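Local coordinates for protein SorB (Sorangium cellulosum, PDB 6B2V) that catalyses, through this pyran synthase domain of module nine, pyran ring formation in the trans-acyltransferase assembly line that makes the antibiotic sorangicin, at residues K175-S180 against G210-V215; G168-Y173 against R228-P233; W240-P245 against G277-A282; Y67-R72 against E201-D206. All coordinates share one frame; numbering follows the deposited sequence.

Interaction 1 of 4, residues K175-S180 against G210-V215; sequences KLWIAS and GNSVLV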
loop_
_atom_site.group_PDB
_atom_site.type_symbol
_atom_site.label_atom_id
_atom_site.label_comp_id
_atom_site.label_asym_id
_atom_site.label_seq_id
_atom_site.Cartn_x
_atom_site.Cartn_y
_atom_site.Cartn_z
ATOM N N LYS A 175 -11.812 9.893 4.608
ATOM C CA LYS A 175 -11.200 9.834 3.299
ATOM C C LYS A 175 -10.925 8.416 2.819
ATOM O O LYS A 175 -10.680 8.217 1.688
ATOM C CB LYS A 175 -9.925 10.650 3.281
ATOM C CG LYS A 175 -10.139 12.106 3.582
ATOM C CD LYS A 175 -10.890 12.767 2.460
ATOM C CE LYS A 175 -10.934 14.287 2.597
ATOM N NZ LYS A 175 -10.955 14.654 4.023
ATOM N N LEU A 176 -10.984 7.493 3.746
ATOM C CA LEU A 176 -10.872 6.094 3.444
ATOM C C LEU A 176 -12.186 5.553 2.865
ATOM O O LEU A 176 -13.185 6.196 2.923
ATOM C CB LEU A 176 -10.523 5.302 4.683
ATOM C CG LEU A 176 -9.227 5.657 5.388
ATOM C CD1 LEU A 176 -9.025 4.800 6.592
ATOM C CD2 LEU A 176 -8.088 5.584 4.415
ATOM N N TRP A 177 -12.116 4.364 2.303
ATOM C CA TRP A 177 -13.251 3.707 1.728
ATOM C C TRP A 177 -13.957 2.725 2.675
ATOM O O TRP A 177 -14.952 2.193 2.355
ATOM C CB TRP A 177 -12.826 2.916 0.495
ATOM C CG TRP A 177 -12.324 3.696 -0.695
ATOM C CD1 TRP A 177 -11.524 4.773 -0.693
ATOM C CD2 TRP A 177 -12.589 3.401 -2.066
ATOM N NE1 TRP A 177 -11.296 5.182 -1.955
ATOM C CE2 TRP A 177 -11.913 4.327 -2.824
ATOM C CE3 TRP A 177 -13.321 2.427 -2.712
ATOM C CZ2 TRP A 177 -11.997 4.335 -4.198
ATOM C CZ3 TRP A 177 -13.382 2.434 -4.058
ATOM C CH2 TRP A 177 -12.730 3.377 -4.780
ATOM N N ILE A 178 -13.386 2.518 3.840
ATOM C CA ILE A 178 -13.986 1.570 4.749
ATOM C C ILE A 178 -15.369 1.949 5.254
ATOM O O ILE A 178 -15.556 3.023 5.691
ATOM C CB ILE A 178 -13.031 1.323 5.916
ATOM C CG1 ILE A 178 -11.734 0.800 5.358
ATOM C CG2 ILE A 178 -13.615 0.308 6.876
ATOM C CD1 ILE A 178 -10.674 0.728 6.385
ATOM N N ALA A 179 -16.320 1.035 5.116
ATOM C CA ALA A 179 -17.680 1.258 5.565
ATOM C C ALA A 179 -18.107 0.367 6.703
ATOM O O ALA A 179 -18.972 0.677 7.427
ATOM C CB ALA A 179 -18.647 1.056 4.450
ATOM N N SER A 180 -17.504 -0.781 6.791
ATOM C CA SER A 180 -17.748 -1.738 7.854
ATOM C C SER A 180 -16.536 -2.643 8.038
ATOM O O SER A 180 -15.761 -2.762 7.177
ATOM C CB SER A 180 -18.949 -2.641 7.543
ATOM O OG SER A 180 -18.588 -3.580 6.567
ATOM N N GLY A 210 -5.419 2.738 -1.179
ATOM C CA GLY A 210 -4.387 1.853 -0.695
ATOM C C GLY A 210 -4.360 1.692 0.805
ATOM O O GLY A 210 -4.198 0.668 1.293
ATOM N N ASN A 211 -4.525 2.798 1.487
ATOM C CA ASN A 211 -4.618 2.759 2.943
ATOM C C ASN A 211 -5.854 1.995 3.419
ATOM O O ASN A 211 -5.835 1.389 4.424
ATOM C CB ASN A 211 -4.629 4.157 3.531
ATOM C CG ASN A 211 -3.244 4.731 3.653
ATOM O OD1 ASN A 211 -3.081 5.903 3.584
ATOM N ND2 ASN A 211 -2.309 3.902 3.849
ATOM N N SER A 212 -6.924 2.077 2.652
ATOM C CA SER A 212 -8.117 1.319 2.980
ATOM C C SER A 212 -7.852 -0.184 2.943
ATOM O O SER A 212 -8.487 -0.921 3.591
ATOM C CB SER A 212 -9.260 1.652 2.044
ATOM O OG SER A 212 -9.590 2.995 2.130
ATOM N N VAL A 213 -7.036 -0.606 2.023
ATOM C CA VAL A 213 -6.662 -2.008 1.965
ATOM C C VAL A 213 -5.762 -2.458 3.141
ATOM O O VAL A 213 -5.885 -3.506 3.665
ATOM C CB VAL A 213 -5.970 -2.340 0.630
ATOM C CG1 VAL A 213 -5.626 -3.796 0.535
ATOM C CG2 VAL A 213 -6.811 -1.950 -0.545
ATOM N N LEU A 214 -4.820 -1.606 3.464
ATOM C CA LEU A 214 -3.898 -1.899 4.550
ATOM C C LEU A 214 -4.445 -1.830 5.972
ATOM O O LEU A 214 -4.028 -2.541 6.799
ATOM C CB LEU A 214 -2.601 -1.074 4.452
ATOM C CG LEU A 214 -1.777 -1.259 3.158
ATOM C CD1 LEU A 214 -0.402 -0.657 3.287
ATOM C CD2 LEU A 214 -1.695 -2.696 2.699
ATOM N N VAL A 215 -5.408 -0.951 6.191
ATOM C CA VAL A 215 -5.917 -0.747 7.541
ATOM C C VAL A 215 -6.467 -2.001 8.181
ATOM O O VAL A 215 -6.215 -2.229 9.314
ATOM C CB VAL A 215 -6.914 0.467 7.605
ATOM C CG1 VAL A 215 -7.842 0.425 8.812
ATOM C CG2 VAL A 215 -6.130 1.725 7.680
#
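L176, W177 and I178, where the chain enters strand 178-183, meet S212 and V215 of helix 207-225 in a buried contact that joins one side-chain-to-backbone hydrogen bond to apolar packing. Both segments belong to the predicted C-terminal hotdog fold, in which an antiparallel sheet wraps a long helix; helix 207-225 is consistent with that central helix, and the run into strand 178-183 lies against it.

S212 is the polar centre. Its OG accepts from the backbone N of W177 at 2.9 Å, and the N-H...O angle of 177° makes the bond almost straight. With OG set opposite the carbonyl carbon of its own residue (chi1 -61°), the hydroxyl also hydrogen-bonds N208 O one turn earlier, tying the loop to the helix backbone. Carbon closes in around the oxygen: L176 CB and W177 CB each come within 3.6 Å of S212 OG. The W177 backbone pairs in addition with Q193, which continues the pairing of strands 178-183 and 187-192 beyond their ends.

On the N-terminal side of this bond, L176 CD2 rests on N211 CB at 3.8 Å. On the other side I178 extends its CD1 methyl to V215 CG1, 3.7 Å away. The same I178 CD1 lies 3.9 Å from S212 O, a buried carbonyl oxygen that has no polar partner in the model.

Interaction 2 of 4, residues G168-Y173 against R228-P233; sequences GMPASY and REWRFP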
loop_
_atom_site.group_PDB
_atom_site.type_symbol
_atom_site.label_atom_id
_atom_site.label_comp_id
_atom_site.label_asym_id
_atom_site.label_seq_id
_atom_site.Cartn_x
_atom_site.Cartn_y
_atom_site.Cartn_z
ATOM N N GLY A 168 -4.336 5.620 16.783
ATOM C CA GLY A 168 -3.375 6.488 16.167
ATOM C C GLY A 168 -3.152 6.460 14.674
ATOM O O GLY A 168 -2.189 6.958 14.226
ATOM N N MET A 169 -4.105 5.934 13.936
ATOM C CA MET A 169 -3.976 5.875 12.491
ATOM C C MET A 169 -3.823 7.267 11.932
ATOM O O MET A 169 -4.602 8.133 12.239
ATOM C CB MET A 169 -5.246 5.215 11.947
ATOM C CG MET A 169 -5.435 5.207 10.469
ATOM S SD MET A 169 -6.997 4.480 9.952
ATOM C CE MET A 169 -8.229 5.616 10.609
ATOM N N PRO A 170 -2.818 7.486 11.106
ATOM C CA PRO A 170 -2.618 8.794 10.484
ATOM C C PRO A 170 -3.706 9.181 9.488
ATOM O O PRO A 170 -3.996 10.300 9.323
ATOM C CB PRO A 170 -1.262 8.662 9.803
ATOM C CG PRO A 170 -0.637 7.533 10.454
ATOM C CD PRO A 170 -1.675 6.604 10.910
ATOM N N ALA A 171 -4.264 8.193 8.817
ATOM C CA ALA A 171 -5.280 8.452 7.812
ATOM C C ALA A 171 -6.594 9.051 8.338
ATOM O O ALA A 171 -7.071 8.672 9.343
ATOM C CB ALA A 171 -5.603 7.173 7.080
ATOM N N SER A 172 -7.179 9.916 7.545
ATOM C CA SER A 172 -8.451 10.475 7.884
ATOM C C SER A 172 -9.481 9.399 7.525
ATOM O O SER A 172 -9.649 9.081 6.404
ATOM C CB SER A 172 -8.707 11.703 7.037
ATOM O OG SER A 172 -7.863 12.755 7.415
ATOM N N TYR A 173 -10.252 8.957 8.493
ATOM C CA TYR A 173 -11.211 7.888 8.261
ATOM C C TYR A 173 -12.235 8.223 7.184
ATOM O O TYR A 173 -12.574 7.433 6.370
ATOM C CB TYR A 173 -11.941 7.508 9.544
ATOM C CG TYR A 173 -12.841 6.326 9.362
ATOM C CD1 TYR A 173 -12.339 5.052 9.420
ATOM C CD2 TYR A 173 -14.171 6.478 9.099
ATOM C CE1 TYR A 173 -13.143 3.974 9.230
ATOM C CE2 TYR A 173 -14.985 5.384 8.902
ATOM C CZ TYR A 173 -14.453 4.141 8.974
ATOM O OH TYR A 173 -15.253 3.074 8.792
ATOM N N ARG A 228 -2.348 -1.540 21.037
ATOM C CA ARG A 228 -3.090 -0.374 20.691
ATOM C C ARG A 228 -2.303 0.758 20.013
ATOM O O ARG A 228 -2.833 1.771 19.819
ATOM C CB ARG A 228 -3.748 0.189 21.958
ATOM C CG ARG A 228 -5.021 -0.507 22.323
ATOM C CD ARG A 228 -5.595 -0.010 23.644
ATOM N NE ARG A 228 -6.225 1.280 23.507
ATOM C CZ ARG A 228 -7.498 1.462 23.212
ATOM N NH1 ARG A 228 -8.313 0.447 22.975
ATOM N NH2 ARG A 228 -7.950 2.644 23.145
ATOM N N GLU A 229 -1.040 0.582 19.732
ATOM C CA GLU A 229 -0.248 1.596 19.091
ATOM C C GLU A 229 -0.227 1.277 17.578
ATOM O O GLU A 229 0.005 0.192 17.216
ATOM C CB GLU A 229 1.160 1.594 19.678
ATOM C CG GLU A 229 1.289 1.921 21.170
ATOM C CD GLU A 229 1.040 3.356 21.473
ATOM O OE1 GLU A 229 1.647 4.182 20.827
ATOM O OE2 GLU A 229 0.254 3.640 22.369
ATOM N N TRP A 230 -0.422 2.281 16.739
ATOM C CA TRP A 230 -0.467 2.054 15.284
ATOM C C TRP A 230 0.807 1.465 14.747
ATOM O O TRP A 230 1.869 1.740 15.247
ATOM C CB TRP A 230 -0.755 3.355 14.531
ATOM C CG TRP A 230 -1.209 3.142 13.116
ATOM C CD1 TRP A 230 -0.565 3.456 11.998
ATOM C CD2 TRP A 230 -2.386 2.480 12.721
ATOM N NE1 TRP A 230 -1.267 3.050 10.912
ATOM C CE2 TRP A 230 -2.399 2.438 11.342
ATOM C CE3 TRP A 230 -3.430 1.905 13.411
ATOM C CZ2 TRP A 230 -3.427 1.886 10.648
ATOM C CZ3 TRP A 230 -4.450 1.364 12.721
ATOM C CH2 TRP A 230 -4.445 1.356 11.351
ATOM N N ARG A 231 0.652 0.636 13.734
ATOM C CA ARG A 231 1.771 0.034 13.096
ATOM C C ARG A 231 1.828 0.473 11.631
ATOM O O ARG A 231 0.845 0.697 11.021
ATOM C CB ARG A 231 1.714 -1.487 13.254
ATOM C CG ARG A 231 1.867 -1.961 14.704
ATOM C CD ARG A 231 1.728 -3.446 14.903
ATOM N NE ARG A 231 2.069 -3.830 16.260
ATOM C CZ ARG A 231 2.188 -5.058 16.673
ATOM N NH1 ARG A 231 1.981 -6.065 15.881
ATOM N NH2 ARG A 231 2.538 -5.284 17.909
ATOM N N PHE A 232 3.037 0.627 11.143
ATOM C CA PHE A 232 3.318 1.059 9.799
ATOM C C PHE A 232 3.991 -0.021 8.983
ATOM O O PHE A 232 4.728 -0.777 9.497
ATOM C CB PHE A 232 4.217 2.287 9.831
ATOM C CG PHE A 232 3.676 3.386 10.624
ATOM C CD1 PHE A 232 3.843 3.409 11.966
ATOM C CD2 PHE A 232 2.983 4.362 10.030
ATOM C CE1 PHE A 232 3.335 4.413 12.721
ATOM C CE2 PHE A 232 2.453 5.385 10.767
ATOM C CZ PHE A 232 2.640 5.406 12.120
ATOM N N PRO A 233 3.732 -0.022 7.689
ATOM C CA PRO A 233 4.344 -1.040 6.860
ATOM C C PRO A 233 5.904 -1.005 6.957
ATOM O O PRO A 233 6.435 0.015 6.906
ATOM C CB PRO A 233 3.880 -0.643 5.443
ATOM C CG PRO A 233 2.562 -0.036 5.719
ATOM C CD PRO A 233 2.652 0.686 6.999
#
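M169 lies along one face of the W230 indole, the two side chains side by side and pointing the same way. M169 CB sits 3.8 Å from the centroid of the six-membered ring and only 1° off its normal, a CH-pi contact directly over the ring centre. The backbone takes part too, with M169 CA 3.8 Å from W230 CD2, where the two rings fuse. Because M169 CG is anti to the backbone N (chi1 172°), the thioether continues past the benzo end, and CG reaches W230 CZ2 at 3.9 Å. The sulfur follows at an oblique angle, M169 SD being 4.9 Å from the six-membered ring centroid, a Met-aromatic contact that does not sit squarely over the face.

P170 covers the pyrrole end of the same face, its CD 3.5 Å from W230 CD1. The loop after helix 160-166 is thereby packed onto the approach to strand 232-241, within the predicted C-terminal hotdog fold. I218 of the fold's long helix 207-225 and N164 of helix 160-166 also touch W230, while M169 touches V215 of the long helix.

F232 extends the aromatic surface. W230 CD1 stands 3.7 Å above the plane of the F232 ring, toward its rim, while F232 CE2 lies in plane at the edge of the indole. P170 bridges the two aromatic residues, since its CG approaches F232 CE2 at 3.8 Å, obliquely to that ring. At the exposed end, G168 O is 3.9 Å from W230 CB.

Interaction 3 of 4, residues W240-P245 against G277-A282; sequences WIYSDP and GNCLMA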
loop_
_atom_site.group_PDB
_atom_site.type_symbol
_atom_site.label_atom_id
_atom_site.label_comp_id
_atom_site.label_asym_id
_atom_site.label_seq_id
_atom_site.Cartn_x
_atom_site.Cartn_y
_atom_site.Cartn_z
ATOM N N TRP A 240 0.699 -7.654 -6.161
ATOM C CA TRP A 240 0.353 -8.014 -7.520
ATOM C C TRP A 240 -0.898 -7.251 -7.942
ATOM O O TRP A 240 -1.823 -7.281 -7.268
ATOM C CB TRP A 240 0.138 -9.529 -7.636
ATOM C CG TRP A 240 1.335 -10.341 -7.249
ATOM C CD1 TRP A 240 1.431 -11.180 -6.213
ATOM C CD2 TRP A 240 2.599 -10.363 -7.904
ATOM N NE1 TRP A 240 2.662 -11.745 -6.169
ATOM C CE2 TRP A 240 3.405 -11.257 -7.204
ATOM C CE3 TRP A 240 3.118 -9.726 -9.013
ATOM C CZ2 TRP A 240 4.714 -11.505 -7.569
ATOM C CZ3 TRP A 240 4.438 -9.986 -9.358
ATOM C CH2 TRP A 240 5.187 -10.872 -8.655
ATOM N N ILE A 241 -0.861 -6.583 -9.078
ATOM C CA ILE A 241 -1.934 -5.778 -9.554
ATOM C C ILE A 241 -2.635 -6.484 -10.715
ATOM O O ILE A 241 -2.034 -6.699 -11.715
ATOM C CB ILE A 241 -1.302 -4.505 -10.128
ATOM C CG1 ILE A 241 -0.494 -3.779 -9.056
ATOM C CG2 ILE A 241 -2.371 -3.613 -10.666
ATOM C CD1 ILE A 241 0.583 -2.880 -9.639
ATOM N N TYR A 242 -3.879 -6.884 -10.544
ATOM C CA TYR A 242 -4.583 -7.611 -11.595
ATOM C C TYR A 242 -5.546 -6.803 -12.446
ATOM O O TYR A 242 -5.655 -7.016 -13.595
ATOM C CB TYR A 242 -5.282 -8.842 -10.999
ATOM C CG TYR A 242 -4.348 -9.840 -10.384
ATOM C CD1 TYR A 242 -3.605 -10.674 -11.158
ATOM C CD2 TYR A 242 -4.220 -9.961 -9.018
ATOM C CE1 TYR A 242 -2.763 -11.596 -10.592
ATOM C CE2 TYR A 242 -3.384 -10.868 -8.451
ATOM C CZ TYR A 242 -2.644 -11.669 -9.255
ATOM O OH TYR A 242 -1.815 -12.581 -8.703
ATOM N N SER A 243 -6.208 -5.876 -11.818
ATOM C CA SER A 243 -7.140 -5.005 -12.503
ATOM C C SER A 243 -7.416 -3.715 -11.717
ATOM O O SER A 243 -6.943 -3.575 -10.671
ATOM C CB SER A 243 -8.381 -5.759 -12.929
ATOM O OG SER A 243 -9.181 -5.917 -11.869
ATOM N N ASP A 244 -8.206 -2.804 -12.246
ATOM C CA ASP A 244 -8.393 -1.526 -11.590
ATOM C C ASP A 244 -8.964 -1.674 -10.196
ATOM O O ASP A 244 -10.045 -2.120 -10.028
ATOM C CB ASP A 244 -9.401 -0.723 -12.445
ATOM C CG ASP A 244 -9.594 0.744 -11.997
ATOM O OD1 ASP A 244 -9.192 1.183 -10.986
ATOM O OD2 ASP A 244 -10.214 1.459 -12.757
ATOM N N PRO A 245 -8.253 -1.138 -9.217
ATOM C CA PRO A 245 -8.648 -1.228 -7.824
ATOM C C PRO A 245 -9.872 -0.401 -7.420
ATOM O O PRO A 245 -10.528 -0.627 -6.483
ATOM C CB PRO A 245 -7.421 -0.777 -7.054
ATOM C CG PRO A 245 -6.529 -0.159 -8.005
ATOM C CD PRO A 245 -6.929 -0.525 -9.370
ATOM N N GLY A 277 -15.998 -10.886 -5.844
ATOM C CA GLY A 277 -14.888 -11.597 -5.239
ATOM C C GLY A 277 -13.612 -11.712 -6.071
ATOM O O GLY A 277 -12.693 -12.380 -5.705
ATOM N N ASN A 278 -13.626 -11.045 -7.211
ATOM C CA ASN A 278 -12.447 -11.109 -8.054
ATOM C C ASN A 278 -11.293 -10.294 -7.450
ATOM O O ASN A 278 -11.465 -9.206 -7.042
ATOM C CB ASN A 278 -12.680 -10.582 -9.473
ATOM C CG ASN A 278 -13.810 -11.263 -10.232
ATOM O OD1 ASN A 278 -13.889 -12.394 -10.349
ATOM N ND2 ASN A 278 -14.637 -10.462 -10.811
ATOM N N CYS A 279 -10.087 -10.842 -7.514
ATOM C CA CYS A 279 -8.928 -10.166 -6.970
ATOM C C CYS A 279 -8.409 -9.032 -7.848
ATOM O O CYS A 279 -8.037 -9.237 -8.942
ATOM C CB CYS A 279 -7.817 -11.202 -6.827
ATOM S SG CYS A 279 -6.359 -10.581 -5.956
ATOM N N LEU A 280 -8.409 -7.823 -7.286
ATOM C CA LEU A 280 -7.946 -6.625 -7.978
ATOM C C LEU A 280 -6.493 -6.398 -7.616
ATOM O O LEU A 280 -5.696 -6.125 -8.435
ATOM C CB LEU A 280 -8.831 -5.400 -7.624
ATOM C CG LEU A 280 -10.323 -5.705 -7.664
ATOM C CD1 LEU A 280 -11.032 -4.409 -7.362
ATOM C CD2 LEU A 280 -10.759 -6.218 -9.036
ATOM N N MET A 281 -6.195 -6.529 -6.346
ATOM C CA MET A 281 -4.830 -6.444 -5.881
ATOM C C MET A 281 -4.597 -7.395 -4.746
ATOM O O MET A 281 -5.418 -7.525 -3.930
ATOM C CB MET A 281 -4.446 -5.065 -5.388
ATOM C CG MET A 281 -4.455 -4.003 -6.432
ATOM S SD MET A 281 -3.832 -2.454 -5.799
ATOM C CE MET A 281 -4.956 -2.257 -4.441
ATOM N N ALA A 282 -3.431 -8.021 -4.773
ATOM C CA ALA A 282 -3.018 -8.952 -3.751
ATOM C C ALA A 282 -1.726 -8.495 -3.079
ATOM O O ALA A 282 -0.708 -8.363 -3.710
ATOM C CB ALA A 282 -2.803 -10.331 -4.321
#
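L280 O takes two successive backbone N-H groups. Y242 N donates to L280 O at 2.9 Å, tilted 29° from the carbonyl plane, and S243 N adds a weak bond to the same oxygen at 3.4 Å. Next to this fork, W240 and A282 form a hydrogen-bonded antiparallel pair joined in both directions, the shorter bond running from W240 N to A282 O at 2.9 Å. I241 and M281 follow as a non-hydrogen-bonded pair.

The side chains pack along the fork. Y242 CD2 lies 3.8 Å from C279 SG, which stands obliquely to the phenol ring, and A282 CB meets that ring at its edge. The far end of Y242 is held by P139, whose O hydrogen-bonds the hydroxyl. L280 divides its methyls: CD2 comes within 3.3 Å of S243 OG, while CD1 lies 3.6 Å from D244 O. M281, bent at its last torsion (chi3 -56°), brings CE to 3.9 Å from P245 CB, and the two side chains cross obliquely.

On its other flank the 279-289 chain pairs with strand 267-273, where L280 and M281 both oppose L272. This is a classic beta bulge, at a corner of the chain where strand 232-241 ends, in the antiparallel sheet of the predicted C-terminal hotdog fold.

Interaction 4 of 4, residues Y67-R72 against E201-D206; sequences YLEMAR and EAFLLD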
loop_
_atom_site.group_PDB
_atom_site.type_symbol
_atom_site.label_atom_id
_atom_site.label_comp_id
_atom_site.label_asym_id
_atom_site.label_seq_id
_atom_site.Cartn_x
_atom_site.Cartn_y
_atom_site.Cartn_z
ATOM N N TYR A 67 4.532 5.271 -1.849
ATOM C CA TYR A 67 5.825 4.964 -2.428
ATOM C C TYR A 67 5.704 3.910 -3.502
ATOM O O TYR A 67 6.445 3.899 -4.433
ATOM C CB TYR A 67 6.817 4.513 -1.354
ATOM C CG TYR A 67 7.207 5.566 -0.312
ATOM C CD1 TYR A 67 8.107 6.545 -0.611
ATOM C CD2 TYR A 67 6.752 5.490 0.955
ATOM C CE1 TYR A 67 8.462 7.477 0.319
ATOM C CE2 TYR A 67 7.092 6.413 1.891
ATOM C CZ TYR A 67 7.954 7.401 1.585
ATOM O OH TYR A 67 8.298 8.268 2.561
ATOM N N LEU A 68 4.817 2.957 -3.280
ATOM C CA LEU A 68 4.597 1.900 -4.221
ATOM C C LEU A 68 4.032 2.473 -5.492
ATOM O O LEU A 68 4.416 2.116 -6.529
ATOM C CB LEU A 68 3.642 0.839 -3.674
ATOM C CG LEU A 68 4.091 0.109 -2.410
ATOM C CD1 LEU A 68 3.054 -0.845 -1.903
ATOM C CD2 LEU A 68 5.404 -0.612 -2.605
ATOM N N GLU A 69 3.074 3.353 -5.331
ATOM C CA GLU A 69 2.480 4.013 -6.492
ATOM C C GLU A 69 3.512 4.884 -7.238
ATOM O O GLU A 69 3.526 4.930 -8.409
ATOM C CB GLU A 69 1.231 4.824 -6.083
ATOM C CG GLU A 69 0.599 5.710 -7.166
ATOM C CD GLU A 69 -0.105 4.958 -8.275
ATOM O OE1 GLU A 69 -0.321 3.797 -8.172
ATOM O OE2 GLU A 69 -0.427 5.608 -9.242
ATOM N N MET A 70 4.363 5.567 -6.506
ATOM C CA MET A 70 5.380 6.388 -7.117
ATOM C C MET A 70 6.363 5.550 -7.933
ATOM O O MET A 70 6.676 5.897 -9.029
ATOM C CB MET A 70 6.124 7.209 -6.055
ATOM C CG MET A 70 7.142 8.159 -6.651
ATOM S SD MET A 70 7.995 9.023 -5.300
ATOM C CE MET A 70 8.977 10.201 -6.230
ATOM N N ALA A 71 6.810 4.450 -7.367
ATOM C CA ALA A 71 7.713 3.599 -8.076
ATOM C C ALA A 71 7.086 3.030 -9.347
ATOM O O ALA A 71 7.695 3.014 -10.346
ATOM C CB ALA A 71 8.168 2.479 -7.192
ATOM N N ARG A 72 5.856 2.577 -9.249
ATOM C CA ARG A 72 5.147 2.073 -10.400
ATOM C C ARG A 72 4.949 3.162 -11.442
ATOM O O ARG A 72 5.142 2.930 -12.593
ATOM C CB ARG A 72 3.774 1.534 -9.986
ATOM C CG ARG A 72 2.914 0.932 -11.101
ATOM C CD ARG A 72 1.418 1.123 -10.806
ATOM N NE ARG A 72 0.974 2.495 -10.768
ATOM C CZ ARG A 72 0.872 3.285 -11.812
ATOM N NH1 ARG A 72 1.162 2.838 -13.003
ATOM N NH2 ARG A 72 0.464 4.501 -11.674
ATOM N N GLU A 201 -7.642 10.694 -11.165
ATOM C CA GLU A 201 -7.642 9.481 -11.983
ATOM C C GLU A 201 -6.281 9.111 -12.543
ATOM O O GLU A 201 -6.108 8.132 -13.166
ATOM C CB GLU A 201 -8.766 9.452 -13.033
ATOM C CG GLU A 201 -10.130 9.467 -12.359
ATOM C CD GLU A 201 -11.281 9.495 -13.339
ATOM O OE1 GLU A 201 -12.206 10.292 -13.071
ATOM O OE2 GLU A 201 -11.218 8.766 -14.307
ATOM N N ALA A 202 -5.304 9.971 -12.301
ATOM C CA ALA A 202 -3.935 9.668 -12.682
ATOM C C ALA A 202 -3.340 8.536 -11.841
ATOM O O ALA A 202 -2.480 7.791 -12.265
ATOM C CB ALA A 202 -3.064 10.888 -12.610
ATOM N N PHE A 203 -3.835 8.430 -10.628
ATOM C CA PHE A 203 -3.384 7.370 -9.748
ATOM C C PHE A 203 -3.892 5.994 -10.186
ATOM O O PHE A 203 -5.018 5.910 -10.573
ATOM C CB PHE A 203 -3.950 7.570 -8.344
ATOM C CG PHE A 203 -3.298 8.635 -7.513
ATOM C CD1 PHE A 203 -1.975 8.594 -7.187
ATOM C CD2 PHE A 203 -4.044 9.619 -6.961
ATOM C CE1 PHE A 203 -1.419 9.543 -6.377
ATOM C CE2 PHE A 203 -3.502 10.580 -6.170
ATOM C CZ PHE A 203 -2.179 10.537 -5.875
ATOM N N LEU A 204 -3.067 4.967 -10.198
ATOM C CA LEU A 204 -3.569 3.633 -10.409
ATOM C C LEU A 204 -4.113 3.229 -9.030
ATOM O O LEU A 204 -5.283 2.953 -8.880
ATOM C CB LEU A 204 -2.523 2.688 -10.880
ATOM C CG LEU A 204 -2.954 1.239 -11.040
ATOM C CD1 LEU A 204 -4.276 1.079 -11.752
ATOM C CD2 LEU A 204 -1.893 0.454 -11.748
ATOM N N LEU A 205 -3.252 3.294 -8.025
ATOM C CA LEU A 205 -3.686 3.112 -6.648
ATOM C C LEU A 205 -3.588 4.451 -5.880
ATOM O O LEU A 205 -2.545 4.812 -5.471
ATOM C CB LEU A 205 -2.849 2.075 -5.927
ATOM C CG LEU A 205 -3.285 1.682 -4.516
ATOM C CD1 LEU A 205 -4.714 1.174 -4.477
ATOM C CD2 LEU A 205 -2.346 0.658 -3.959
ATOM N N ASP A 206 -4.714 5.115 -5.686
ATOM C CA ASP A 206 -4.811 6.316 -4.908
ATOM C C ASP A 206 -4.439 5.912 -3.483
ATOM O O ASP A 206 -4.863 4.940 -2.999
ATOM C CB ASP A 206 -6.287 6.826 -4.894
ATOM C CG ASP A 206 -6.491 8.189 -4.200
ATOM O OD1 ASP A 206 -6.228 8.430 -3.030
ATOM O OD2 ASP A 206 -7.008 9.064 -4.810
#
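Helix 64-77 and the irregular chain 201-206 approach most closely at E69 and L205, whose CA atoms are 6.2 Å apart. The E69 carboxylate accepts two successive backbone N-H groups: L204 N donates to E69 OE2 at 2.9 Å and L205 N to E69 OE1 at 3.0 Å. A bend at chi2 (71°) turns the carboxylate toward the loop. One helical turn on, R72 grips the same group side-on, NH2 to E69 OE2 at 2.8 Å and NE to E69 OE1 at 3.2 Å, with both oxygens close to the guanidinium plane. At each oxygen the arginine and the loop N-H arrive from opposite faces of the carboxylate.

L204 then lies across R72, its CB 3.3 Å above one face of the guanidinium, while L204 CD2 touches R72 CD at 3.5 Å. F203 turns the edge of its ring to E69, CD1 lying 3.9 Å from E69 CG. H28 NE2 also hydrogen-bonds E69 OE2, and E76 holds R72 NH1 in a second salt bridge.

The four donors from R72 and the loop hold the buried carboxylate against rotation, and their arrangement is consistent with an ionised glutamate pinning the predicted N-terminal hotdog fold to its C-terminal counterpart.

How the interactions relate
Each contact is largely buried, but interaction 2 reaches the surface at G168, while interaction 4 lies nearest the chain's centre. Interactions 1 to 3 lie within the predicted C-terminal hotdog fold, whereas interaction 4 joins it to the predicted N-terminal one. Interactions 1 and 2 adjoin: M169 SD packs on V215 CG2 and L176 CD1, and I178 O probably hydrogen-bonds Y173 OH. Interactions 2 and 3 use opposite ends of strand 232-241. Interaction 4 touches interaction 3 through L205 CD1 and M281 CE. Chemistry varies accordingly: one serine bond between a helix and the chain entering a strand, CH-pi and Met-aromatic packing of a loop on an indole, backbone pairing in the sheet, and a charged network between hotdogs.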